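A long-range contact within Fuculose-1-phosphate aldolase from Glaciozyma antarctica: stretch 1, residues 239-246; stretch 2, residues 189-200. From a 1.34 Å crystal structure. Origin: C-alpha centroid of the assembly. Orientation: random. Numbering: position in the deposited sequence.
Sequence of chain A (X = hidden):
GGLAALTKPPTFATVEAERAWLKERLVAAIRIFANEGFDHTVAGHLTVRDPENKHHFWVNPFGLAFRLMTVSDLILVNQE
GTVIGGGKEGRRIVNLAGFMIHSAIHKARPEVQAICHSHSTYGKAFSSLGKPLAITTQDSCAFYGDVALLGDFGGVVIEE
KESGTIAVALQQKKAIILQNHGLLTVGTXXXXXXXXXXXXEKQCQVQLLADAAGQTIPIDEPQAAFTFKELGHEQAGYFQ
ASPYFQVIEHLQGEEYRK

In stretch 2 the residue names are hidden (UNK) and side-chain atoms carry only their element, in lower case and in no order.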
# COMPACT_ATOMS: atom_id res chain seq x y z
N PHE A 239 4.54 -26.12 -1.60
CA PHE A 239 3.13 -25.93 -1.26
C PHE A 239 2.84 -24.50 -0.80
O PHE A 239 1.81 -23.90 -1.17
CB PHE A 239 2.74 -26.94 -0.18
CG PHE A 239 1.26 -27.06 0.04
CD1 PHE A 239 0.44 -27.56 -0.96
CD2 PHE A 239 0.69 -26.71 1.25
CE1 PHE A 239 -0.93 -27.68 -0.76
CE2 PHE A 239 -0.68 -26.83 1.46
CZ PHE A 239 -1.48 -27.33 0.45
N GLN A 240 3.74 -23.92 -0.02
CA GLN A 240 3.53 -22.57 0.49
C GLN A 240 3.52 -21.51 -0.63
O GLN A 240 2.86 -20.48 -0.50
CB GLN A 240 4.59 -22.24 1.55
CG GLN A 240 4.31 -22.90 2.91
CD GLN A 240 5.49 -22.85 3.87
OE1 GLN A 240 6.55 -23.43 3.61
NE2 GLN A 240 5.31 -22.17 4.99
N ALA A 241 4.21 -21.78 -1.74
CA ALA A 241 4.19 -20.88 -2.89
C ALA A 241 2.92 -21.03 -3.72
O ALA A 241 2.58 -20.12 -4.49
CB ALA A 241 5.40 -21.13 -3.79
N SER A 242 2.22 -22.16 -3.61
CA SER A 242 1.19 -22.49 -4.60
C SER A 242 0.06 -21.45 -4.77
O SER A 242 -0.32 -21.19 -5.90
CB SER A 242 0.62 -23.89 -4.32
OG SER A 242 -0.05 -24.00 -3.08
N PRO A 243 -0.44 -20.83 -3.68
CA PRO A 243 -1.51 -19.85 -3.94
C PRO A 243 -1.04 -18.64 -4.76
O PRO A 243 -1.83 -18.09 -5.53
CB PRO A 243 -1.96 -19.42 -2.54
CG PRO A 243 -0.90 -19.88 -1.60
CD PRO A 243 -0.23 -21.06 -2.24
N TYR A 244 0.23 -18.27 -4.66
CA TYR A 244 0.73 -17.13 -5.42
C TYR A 244 0.75 -17.45 -6.91
O TYR A 244 0.43 -16.60 -7.75
CB TYR A 244 2.13 -16.70 -4.93
CG TYR A 244 2.13 -16.29 -3.47
CD1 TYR A 244 1.84 -14.99 -3.09
CD2 TYR A 244 2.42 -17.22 -2.48
CE1 TYR A 244 1.82 -14.63 -1.73
CE2 TYR A 244 2.40 -16.88 -1.15
CZ TYR A 244 2.11 -15.59 -0.78
OH TYR A 244 2.11 -15.27 0.56
N PHE A 245 1.13 -18.68 -7.26
CA PHE A 245 1.08 -19.10 -8.65
C PHE A 245 -0.34 -19.25 -9.17
O PHE A 245 -0.62 -18.90 -10.31
CB PHE A 245 1.87 -20.41 -8.84
CG PHE A 245 3.37 -20.22 -8.80
CD1 PHE A 245 4.05 -19.86 -9.95
CD2 PHE A 245 4.08 -20.34 -7.61
CE1 PHE A 245 5.43 -19.67 -9.94
CE2 PHE A 245 5.47 -20.14 -7.59
CZ PHE A 245 6.14 -19.79 -8.76
N GLN A 246 -1.25 -19.74 -8.33
CA GLN A 246 -2.65 -19.81 -8.75
C GLN A 246 -3.17 -18.43 -9.11
O GLN A 246 -3.79 -18.24 -10.15
CB GLN A 246 -3.52 -20.39 -7.64
CG GLN A 246 -3.25 -21.84 -7.26
CD GLN A 246 -3.74 -22.12 -5.85
OE1 GLN A 246 -4.69 -21.49 -5.38
NE2 GLN A 246 -3.11 -23.07 -5.18
N UNK A 189 13.18 -26.21 -6.51
CA UNK A 189 12.20 -25.84 -7.53
C UNK A 189 12.10 -24.34 -7.58
O UNK A 189 12.46 -23.66 -6.62
o UNK A 189 10.30 -25.93 -6.00
c UNK A 189 10.77 -27.93 -7.31
c UNK A 189 10.78 -26.40 -7.27
N UNK A 190 11.63 -23.81 -8.70
CA UNK A 190 11.29 -22.39 -8.80
C UNK A 190 10.31 -22.03 -7.69
O UNK A 190 10.46 -21.01 -7.02
c UNK A 190 11.67 -22.29 -11.29
c UNK A 190 10.10 -20.65 -10.18
c UNK A 190 10.99 -22.48 -12.63
c UNK A 190 10.66 -22.07 -10.16
N UNK A 191 9.32 -22.90 -7.49
CA UNK A 191 8.26 -22.62 -6.53
C UNK A 191 8.80 -22.42 -5.12
O UNK A 191 8.45 -21.46 -4.44
o UNK A 191 5.40 -24.02 -8.00
c UNK A 191 6.64 -24.01 -7.90
o UNK A 191 7.40 -24.19 -8.88
c UNK A 191 7.25 -23.76 -6.53
N UNK A 192 9.67 -23.33 -4.66
CA UNK A 192 10.16 -23.18 -3.31
C UNK A 192 11.06 -21.96 -3.17
O UNK A 192 10.97 -21.25 -2.18
o UNK A 192 12.08 -24.69 -3.56
c UNK A 192 10.89 -24.45 -2.83
N UNK A 193 11.90 -21.67 -4.17
CA UNK A 193 12.72 -20.46 -4.10
C UNK A 193 11.84 -19.20 -3.97
O UNK A 193 12.18 -18.28 -3.22
c UNK A 193 13.60 -20.34 -5.33
N UNK A 194 10.72 -19.18 -4.68
CA UNK A 194 9.78 -18.08 -4.62
C UNK A 194 9.11 -18.00 -3.25
O UNK A 194 9.02 -16.90 -2.68
c UNK A 194 7.57 -17.25 -5.52
c UNK A 194 9.35 -17.94 -7.08
c UNK A 194 8.73 -18.22 -5.73
N UNK A 195 8.68 -19.14 -2.70
CA UNK A 195 8.09 -19.13 -1.36
C UNK A 195 9.07 -18.56 -0.36
O UNK A 195 8.70 -17.72 0.46
c UNK A 195 7.68 -20.54 -0.92
N UNK A 196 10.33 -18.99 -0.42
CA UNK A 196 11.29 -18.50 0.55
C UNK A 196 11.51 -16.99 0.41
O UNK A 196 11.66 -16.29 1.41
c UNK A 196 13.31 -21.61 -0.23
c UNK A 196 12.63 -19.24 0.45
c UNK A 196 10.39 -23.68 2.58
c UNK A 196 11.69 -21.56 1.33
c UNK A 196 10.70 -21.29 2.29
c UNK A 196 10.06 -22.36 2.91
c UNK A 196 11.35 -23.97 1.66
c UNK A 196 12.54 -20.74 0.50
n UNK A 196 12.98 -22.90 0.08
c UNK A 196 11.98 -22.90 1.02
N UNK A 197 11.51 -16.47 -0.82
CA UNK A 197 11.68 -15.04 -1.00
C UNK A 197 10.49 -14.27 -0.44
O UNK A 197 10.66 -13.28 0.29
c UNK A 197 12.52 -13.32 -2.67
c UNK A 197 14.43 -11.92 -3.05
c UNK A 197 13.65 -10.80 -2.94
c UNK A 197 12.31 -10.92 -2.69
c UNK A 197 13.87 -13.18 -2.90
c UNK A 197 11.74 -12.18 -2.57
c UNK A 197 11.90 -14.68 -2.48
N UNK A 198 9.27 -14.70 -0.77
CA UNK A 198 8.07 -14.05 -0.25
C UNK A 198 8.06 -14.06 1.28
O UNK A 198 7.76 -13.05 1.93
c UNK A 198 6.62 -14.47 -2.28
c UNK A 198 5.56 -14.28 -0.04
c UNK A 198 6.79 -14.75 -0.78
c UNK A 198 5.61 -15.41 -2.95
N UNK A 199 8.40 -15.21 1.86
CA UNK A 199 8.36 -15.33 3.31
C UNK A 199 9.46 -14.52 3.97
O UNK A 199 9.25 -13.97 5.06
c UNK A 199 8.44 -16.80 3.72
c UNK A 199 6.91 -19.25 5.48
c UNK A 199 7.21 -17.59 3.27
s UNK A 199 7.29 -19.34 3.73
N UNK A 200 10.63 -14.45 3.35
CA UNK A 200 11.75 -13.71 3.95
C UNK A 200 11.50 -12.21 3.86
O UNK A 200 11.74 -11.49 4.83
c UNK A 200 14.46 -13.85 5.35
c UNK A 200 14.35 -13.50 3.88
c UNK A 200 13.07 -14.09 3.27
c UNK A 200 15.53 -14.05 3.11

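Position 189 carries one carbon bearing an oxygen and a second carbon, and touches nothing on stretch 1. It is T189, the N-cap: its OG1 accepts from the backbone N of position 192 at 3.0 Å, a capping bond that occupies an amide of the first turn, which has no backbone acceptor before it. At 190, four carbons fork at the first, one arm two carbons long: I190. Its CA-to-CB bond leaves sideways, and its CG2 lies 4.3 Å from F245 CZ, a marginal touch.

Position 191 has two carbons, the second carrying two oxygens. This is D191, both carboxylate oxygens hydrogen-bonded elsewhere in the structure. OD1 lies over one face of the F245 ring, 3.9 Å from CE2, while the backbone O of D191 sits 3.1 Å from A241 CB. Position 192 has one carbon then one oxygen, and its CA-to-CB bond points away: S192. Position 193, a single carbon whose bond from CA also points away, is A193.

At 194 one carbon carries two more, and the CA-to-CB bond points toward stretch 1. It is V194, with CG2 4.1 Å from F245 CZ. Position 195 has one carbon again, but here it faces the partner: A195, whose CB is 3.7 Å from A241 CB. Position 196 shows one carbon and fused five- and six-membered rings with eight carbons and one nitrogen, hence W196. Its CA-to-CB bond points away, yet the ring's end returns to touch the Q240 side chain.

Position 197, one carbon and a six-carbon ring, is F197, out of reach. At 198 four carbons fork at the first, one arm two carbons long, and the CA-to-CB bond points toward stretch 1: I198. Its CD1 stands 3.6 Å from Y244 CG and, only 12° off the ring normal, makes a CH-pi contact over the face. Position 199 is an unbranched run of two carbons, sulfur and carbon, M199; its CA-to-CB bond starts sideways, but its end reaches the Q240 side chain. Position 200, four carbons forked at the second, is L200, out of reach.

The rule is small at the center, large around it. The helices cross at 91° with axes 7.8 Å apart, and A241 and A195 bring their CA atoms to 4.5 Å. Methyl against methyl at that point goes with the close approach. Near this crossing, F245 packs against I190, D191 and V194, Y244 takes I198 on its ring, and Q240 meets W196 and M199. No hydrogen bond joins the stretches, so the fit rests on packing, burying 454 Å² in total.

Stretch 2 (189-200) TIDSAVAWFIML
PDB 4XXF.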